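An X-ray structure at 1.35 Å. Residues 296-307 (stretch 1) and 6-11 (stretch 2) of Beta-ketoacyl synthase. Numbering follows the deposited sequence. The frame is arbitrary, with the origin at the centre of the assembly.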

ATOM      1  N   GLY A 296     -12.934  -1.045  -6.777  1.00 10.73           N
ATOM      2  CA  GLY A 296     -14.190  -0.317  -6.760  1.00 10.96           C
ATOM      3  C   GLY A 296     -15.241  -0.918  -7.660  1.00 11.94           C
ATOM      4  O   GLY A 296     -16.400  -1.023  -7.268  1.00 12.56           O
ATOM      5  N   ILE A 297     -14.845  -1.297  -8.872  1.00 11.10           N
ATOM      6  CA  ILE A 297     -15.764  -1.904  -9.819  1.00 12.76           C
ATOM      7  C   ILE A 297     -16.238  -3.227  -9.254  1.00 12.86           C
ATOM      8  O   ILE A 297     -17.424  -3.555  -9.292  1.00 14.16           O
ATOM      9  CB  ILE A 297     -15.067  -2.160 -11.179  1.00 14.82           C
ATOM     10  CG1 ILE A 297     -14.755  -0.841 -11.881  1.00 16.44           C
ATOM     11  CG2 ILE A 297     -15.911  -3.080 -12.076  1.00 16.76           C
ATOM     12  CD1 ILE A 297     -13.729  -1.051 -12.995  1.00 18.23           C
ATOM     13  N   ASP A 298     -15.308  -3.989  -8.706  1.00 12.38           N
ATOM     14  CA  ASP A 298     -15.662  -5.319  -8.243  1.00 14.66           C
ATOM     15  C   ASP A 298     -16.644  -5.284  -7.084  1.00 12.23           C
ATOM     16  O   ASP A 298     -17.546  -6.120  -7.036  1.00 11.74           O
ATOM     17  CB  ASP A 298     -14.426  -6.119  -7.899  1.00 18.30           C
ATOM     18  CG  ASP A 298     -13.674  -6.568  -9.136  1.00 21.79           C
ATOM     19  OD1 ASP A 298     -14.169  -6.352 -10.279  1.00 24.39           O
ATOM     20  OD2 ASP A 298     -12.605  -7.161  -8.963  1.00 22.98           O
ATOM     21  N   VAL A 299     -16.494  -4.342  -6.158  1.00 11.83           N
ATOM     22  CA  VAL A 299     -17.415  -4.277  -5.043  1.00 11.80           C
ATOM     23  C   VAL A 299     -18.798  -3.823  -5.492  1.00 10.98           C
ATOM     24  O   VAL A 299     -19.794  -4.211  -4.862  1.00 12.36           O
ATOM     25  CB  VAL A 299     -16.912  -3.421  -3.859  1.00 13.01           C
ATOM     26  CG1 VAL A 299     -15.631  -4.010  -3.301  1.00 12.91           C
ATOM     27  CG2 VAL A 299     -16.664  -2.003  -4.246  1.00 14.40           C
ATOM     28  N   ILE A 300     -18.886  -3.059  -6.589  1.00 10.26           N
ATOM     29  CA  ILE A 300     -20.197  -2.664  -7.083  1.00 10.01           C
ATOM     30  C   ILE A 300     -20.840  -3.822  -7.811  1.00 11.65           C
ATOM     31  O   ILE A 300     -21.992  -4.143  -7.560  1.00 12.38           O
ATOM     32  CB  ILE A 300     -20.121  -1.405  -7.982  1.00 11.11           C
ATOM     33  CG1 ILE A 300     -19.824  -0.182  -7.102  1.00 12.99           C
ATOM     34  CG2 ILE A 300     -21.413  -1.190  -8.742  1.00 10.84           C
ATOM     35  CD1 ILE A 300     -19.485   1.061  -7.862  1.00 13.34           C
ATOM     36  N   THR A 301     -20.098  -4.486  -8.686  1.00 11.98           N
ATOM     37  CA  THR A 301     -20.702  -5.556  -9.479  1.00 13.51           C
ATOM     38  C   THR A 301     -21.065  -6.773  -8.599  1.00 14.95           C
ATOM     39  O   THR A 301     -22.025  -7.490  -8.885  1.00 16.44           O
ATOM     40  CB  THR A 301     -19.808  -5.956 -10.689  1.00 15.45           C
ATOM     41  OG1 THR A 301     -18.539  -6.447 -10.239  1.00 16.04           O
ATOM     42  CG2 THR A 301     -19.572  -4.768 -11.597  1.00 16.11           C
ATOM     43  N   SER A 302     -20.333  -6.979  -7.508  1.00 14.97           N
ATOM     44  CA  SER A 302     -20.620  -8.097  -6.611  1.00 16.26           C
ATOM     45  C   SER A 302     -21.696  -7.763  -5.576  1.00 18.03           C
ATOM     46  O   SER A 302     -22.162  -8.650  -4.859  1.00 19.84           O
ATOM     47  CB  SER A 302     -19.357  -8.540  -5.878  1.00 16.90           C
ATOM     48  OG  SER A 302     -18.976  -7.548  -4.952  1.00 17.69           O
ATOM     49  N   GLY A 303     -22.083  -6.500  -5.476  1.00 17.90           N
ATOM     50  CA  GLY A 303     -23.130  -6.114  -4.550  1.00 18.03           C
ATOM     51  C   GLY A 303     -22.716  -5.782  -3.151  1.00 16.85           C
ATOM     52  O   GLY A 303     -23.569  -5.592  -2.274  1.00 19.00           O
ATOM     53  N   GLN A 304     -21.414  -5.707  -2.938  1.00 15.51           N
ATOM     54  CA  GLN A 304     -20.884  -5.459  -1.620  1.00 16.03           C
ATOM     55  C   GLN A 304     -21.031  -3.994  -1.246  1.00 15.81           C
ATOM     56  O   GLN A 304     -21.265  -3.673  -0.084  1.00 17.28           O
ATOM     57  CB  GLN A 304     -19.419  -5.883  -1.548  1.00 15.97           C
ATOM     58  CG  GLN A 304     -19.201  -7.372  -1.648  1.00 18.74           C
ATOM     59  CD  GLN A 304     -17.740  -7.716  -1.600  1.00 22.38           C
ATOM     60  OE1 GLN A 304     -17.141  -7.847  -0.520  1.00 25.58           O
ATOM     61  NE2 GLN A 304     -17.140  -7.837  -2.763  1.00 23.06           N
ATOM     62  N   ALA A 305     -20.877  -3.102  -2.223  1.00 13.67           N
ATOM     63  CA  ALA A 305     -20.984  -1.665  -1.965  1.00 13.91           C
ATOM     64  C   ALA A 305     -21.747  -0.982  -3.080  1.00 12.31           C
ATOM     65  O   ALA A 305     -21.725  -1.425  -4.228  1.00 13.58           O
ATOM     66  CB  ALA A 305     -19.601  -1.019  -1.798  1.00 15.07           C
ATOM     67  N   ARG A 306     -22.409   0.109  -2.735  1.00 11.31           N
ATOM     68  CA  ARG A 306     -23.241   0.837  -3.672  1.00 11.91           C
ATOM     69  C   ARG A 306     -22.710   2.228  -3.979  1.00 10.74           C
ATOM     70  O   ARG A 306     -23.090   2.809  -5.011  1.00 11.20           O
ATOM     71  CB  ARG A 306     -24.648   0.935  -3.121  1.00 12.81           C
ATOM     72  CG  ARG A 306     -25.282  -0.442  -2.905  1.00 13.94           C
ATOM     73  CD  ARG A 306     -26.777  -0.397  -2.720  1.00 15.20           C
ATOM     74  NE  ARG A 306     -27.424  -0.092  -3.995  1.00 15.45           N
ATOM     75  CZ  ARG A 306     -28.724  -0.207  -4.247  1.00 17.29           C
ATOM     76  NH1 ARG A 306     -29.568  -0.613  -3.307  1.00 18.46           N
ATOM     77  NH2 ARG A 306     -29.182   0.074  -5.458  1.00 17.29           N
ATOM     78  N   VAL A 307     -21.880   2.770  -3.084  1.00 11.66           N
ATOM     79  CA  VAL A 307     -21.264   4.081  -3.267  1.00 10.92           C
ATOM     80  C   VAL A 307     -19.796   3.906  -2.992  1.00 11.06           C
ATOM     81  O   VAL A 307     -19.432   3.417  -1.920  1.00 12.49           O
ATOM     82  CB  VAL A 307     -21.827   5.142  -2.299  1.00 13.69           C
ATOM     83  CG1 VAL A 307     -21.195   6.512  -2.559  1.00 14.79           C
ATOM     84  CG2 VAL A 307     -23.338   5.206  -2.434  1.00 15.37           C
TER
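Stretch 2 (6-11) MSRLPV

Stretch 2 lies in an extended conformation along the last turn of the helix in stretch 1 and the loop that follows, becoming a β-strand by Val11. The two chains run in opposite senses: Ile297 pairs with Pro10, their CA atoms 6.2 Å apart, and further along Thr301 pairs with Arg8, CA to CA 5.1 Å. No direct hydrogen bond joins the two stretches. The contact, which buries 429 Å², rests on apolar packing, one stacked pair of arginines and two waters.

The walk begins inside the helix. Gly296 makes no contact itself, but its O accepts a hydrogen bond from Ile300 N. Ile297, whose CB points sideways, reaches Pro10 with its γ-methyl, CG2 to CG 4.1 Å. Asp298 faces away and Val299 is out of reach, so the next contact comes one turn on, at Ile300. Its CB points toward stretch 2, and its m,t side chain sets CD1 3.9 Å from Pro10 CB, while CG2 lies 4.0 Å from Arg8 CB. A branched aliphatic chain suits this place, since it can meet both the proline ring and the first methylene of the arginine. Proline suits the other side: its ring is compact and apolar, and its nitrogen has no hydrogen that would need an acceptor on the helix.

Thr301 stands where the backbones come close. Its CG2 is 3.4 Å from Arg8 O, a carbonyl buried here without any hydrogen-bonding partner, and its CB is 4.2 Å from Ser7 CB. Thr301 O and Ser7 OG are 3.6 Å apart, but they do not bond; Ser7 OG is satisfied by a residue adjoining the stretches.

Ser302 turns away and bonds back into the helix, OG to Asp298 O at 2.9 Å, while accepting from Gln304 NE2, also 2.9 Å from its OG. Gly303 then leaves helical geometry with phi 88° and psi 8°, in a Schellman motif. Glycine is called for because a CB would be jammed against the carbonyl O of the preceding residue. Gly303 CA also lies 4.0 Å from Arg8 NH1.

Beyond the turn, Gln304 and Ala305 direct their side chains away, yet the backbone of this region still serves Arg8. Its NH1 donates to two waters, each 2.8 Å from that atom. Water 1 donates hydrogen bonds to Ile300 O and Ala305 O, its oxygen 2.7 Å from each; the oxygen of water 2 lies 2.7 Å from Gly303 O. Backbone carbonyls of the helix and of the loop after it are thus linked to a cationic side chain through solvent.

Arg306 completes the contact. Its CB points sideways, but its end comes nearer, and the two guanidinium groups stack flat, centres 3.8 Å apart and planes at 9°, with Arg306 CZ 3.5 Å from Arg8 NH2. The charges are alike, but face-to-face stacking leaves the in-plane N-H groups free for other acceptors: Arg306 NE and NH2 bond elsewhere in the structure. Val307 passes out of reach.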

ATOM      1  N   MET A   6     -25.927 -11.266 -14.418  1.00 29.67           N
ATOM      2  CA  MET A   6     -26.328  -9.878 -14.606  1.00 25.67           C
ATOM      3  C   MET A   6     -25.960  -9.037 -13.377  1.00 71.30           C
ATOM      4  O   MET A   6     -26.145  -9.491 -12.251  1.00 38.49           O
ATOM      5  CB  MET A   6     -27.818  -9.847 -14.861  1.00 36.50           C
ATOM      6  CG  MET A   6     -28.476  -8.523 -14.654  1.00 24.59           C
ATOM      7  SD  MET A   6     -30.184  -8.576 -15.195  1.00 51.25           S
ATOM      8  CE  MET A   6     -30.948  -9.360 -13.778  1.00 53.97           C
ATOM      9  N   SER A   7     -25.468  -7.813 -13.591  1.00 51.69           N
ATOM     10  CA  SER A   7     -24.841  -7.039 -12.514  1.00 34.24           C
ATOM     11  C   SER A   7     -25.074  -5.523 -12.570  1.00 22.79           C
ATOM     12  O   SER A   7     -25.361  -4.940 -13.614  1.00 19.78           O
ATOM     13  CB  SER A   7     -23.325  -7.284 -12.503  1.00 31.44           C
ATOM     14  OG  SER A   7     -23.036  -8.636 -12.186  1.00 30.33           O
ATOM     15  N   ARG A   8     -24.924  -4.892 -11.415  1.00 17.30           N
ATOM     16  CA  ARG A   8     -24.918  -3.449 -11.311  1.00 14.40           C
ATOM     17  C   ARG A   8     -23.784  -2.852 -12.119  1.00 12.88           C
ATOM     18  O   ARG A   8     -22.666  -3.364 -12.107  1.00 13.34           O
ATOM     19  CB  ARG A   8     -24.786  -3.040  -9.837  1.00 14.75           C
ATOM     20  CG  ARG A   8     -26.084  -3.254  -9.063  1.00 15.99           C
ATOM     21  CD  ARG A   8     -25.922  -3.030  -7.584  1.00 16.01           C
ATOM     22  NE  ARG A   8     -27.156  -3.290  -6.841  1.00 16.09           N
ATOM     23  CZ  ARG A   8     -27.216  -3.467  -5.525  1.00 18.03           C
ATOM     24  NH1 ARG A   8     -26.106  -3.486  -4.795  1.00 17.31           N
ATOM     25  NH2 ARG A   8     -28.385  -3.656  -4.941  1.00 19.55           N
ATOM     26  N   LEU A   9     -24.084  -1.750 -12.798  1.00 11.33           N
ATOM     27  CA  LEU A   9     -23.115  -0.993 -13.607  1.00 11.57           C
ATOM     28  C   LEU A   9     -22.526   0.154 -12.796  1.00 11.70           C
ATOM     29  O   LEU A   9     -23.272   0.952 -12.267  1.00 11.73           O
ATOM     30  CB  LEU A   9     -23.798  -0.392 -14.843  1.00 11.86           C
ATOM     31  CG  LEU A   9     -22.921   0.448 -15.783  1.00 12.79           C
ATOM     32  CD1 LEU A   9     -21.894  -0.415 -16.496  1.00 13.09           C
ATOM     33  CD2 LEU A   9     -23.755   1.216 -16.809  1.00 12.37           C
ATOM     34  N   PRO A  10     -21.189   0.233 -12.690  1.00 10.99           N
ATOM     35  CA  PRO A  10     -20.607   1.380 -11.984  1.00 10.25           C
ATOM     36  C   PRO A  10     -20.664   2.667 -12.811  1.00  9.94           C
ATOM     37  O   PRO A  10     -20.065   2.752 -13.899  1.00 11.45           O
ATOM     38  CB  PRO A  10     -19.140   0.950 -11.781  1.00 11.34           C
ATOM     39  CG  PRO A  10     -19.151  -0.548 -11.912  1.00 10.88           C
ATOM     40  CD  PRO A  10     -20.160  -0.779 -12.986  1.00 11.54           C
ATOM     41  N   VAL A  11     -21.374   3.666 -12.303  1.00  9.47           N
ATOM     42  CA  VAL A  11     -21.450   4.945 -12.999  1.00 10.96           C
ATOM     43  C   VAL A  11     -20.733   6.013 -12.180  1.00  9.43           C
ATOM     44  O   VAL A  11     -20.752   5.985 -10.949  1.00 10.10           O
ATOM     45  CB  VAL A  11     -22.893   5.358 -13.340  1.00 12.76           C
ATOM     46  CG1 VAL A  11     -23.510   4.354 -14.286  1.00 14.20           C
ATOM     47  CG2 VAL A  11     -23.757   5.516 -12.127  1.00 13.68           C
TER
HETATM   48  O   HOH W   1     -23.470  -2.931  -5.663  1.00 18.48           O
HETATM   49  O   HOH W   2     -25.773  -4.062  -2.063  1.00 23.50           O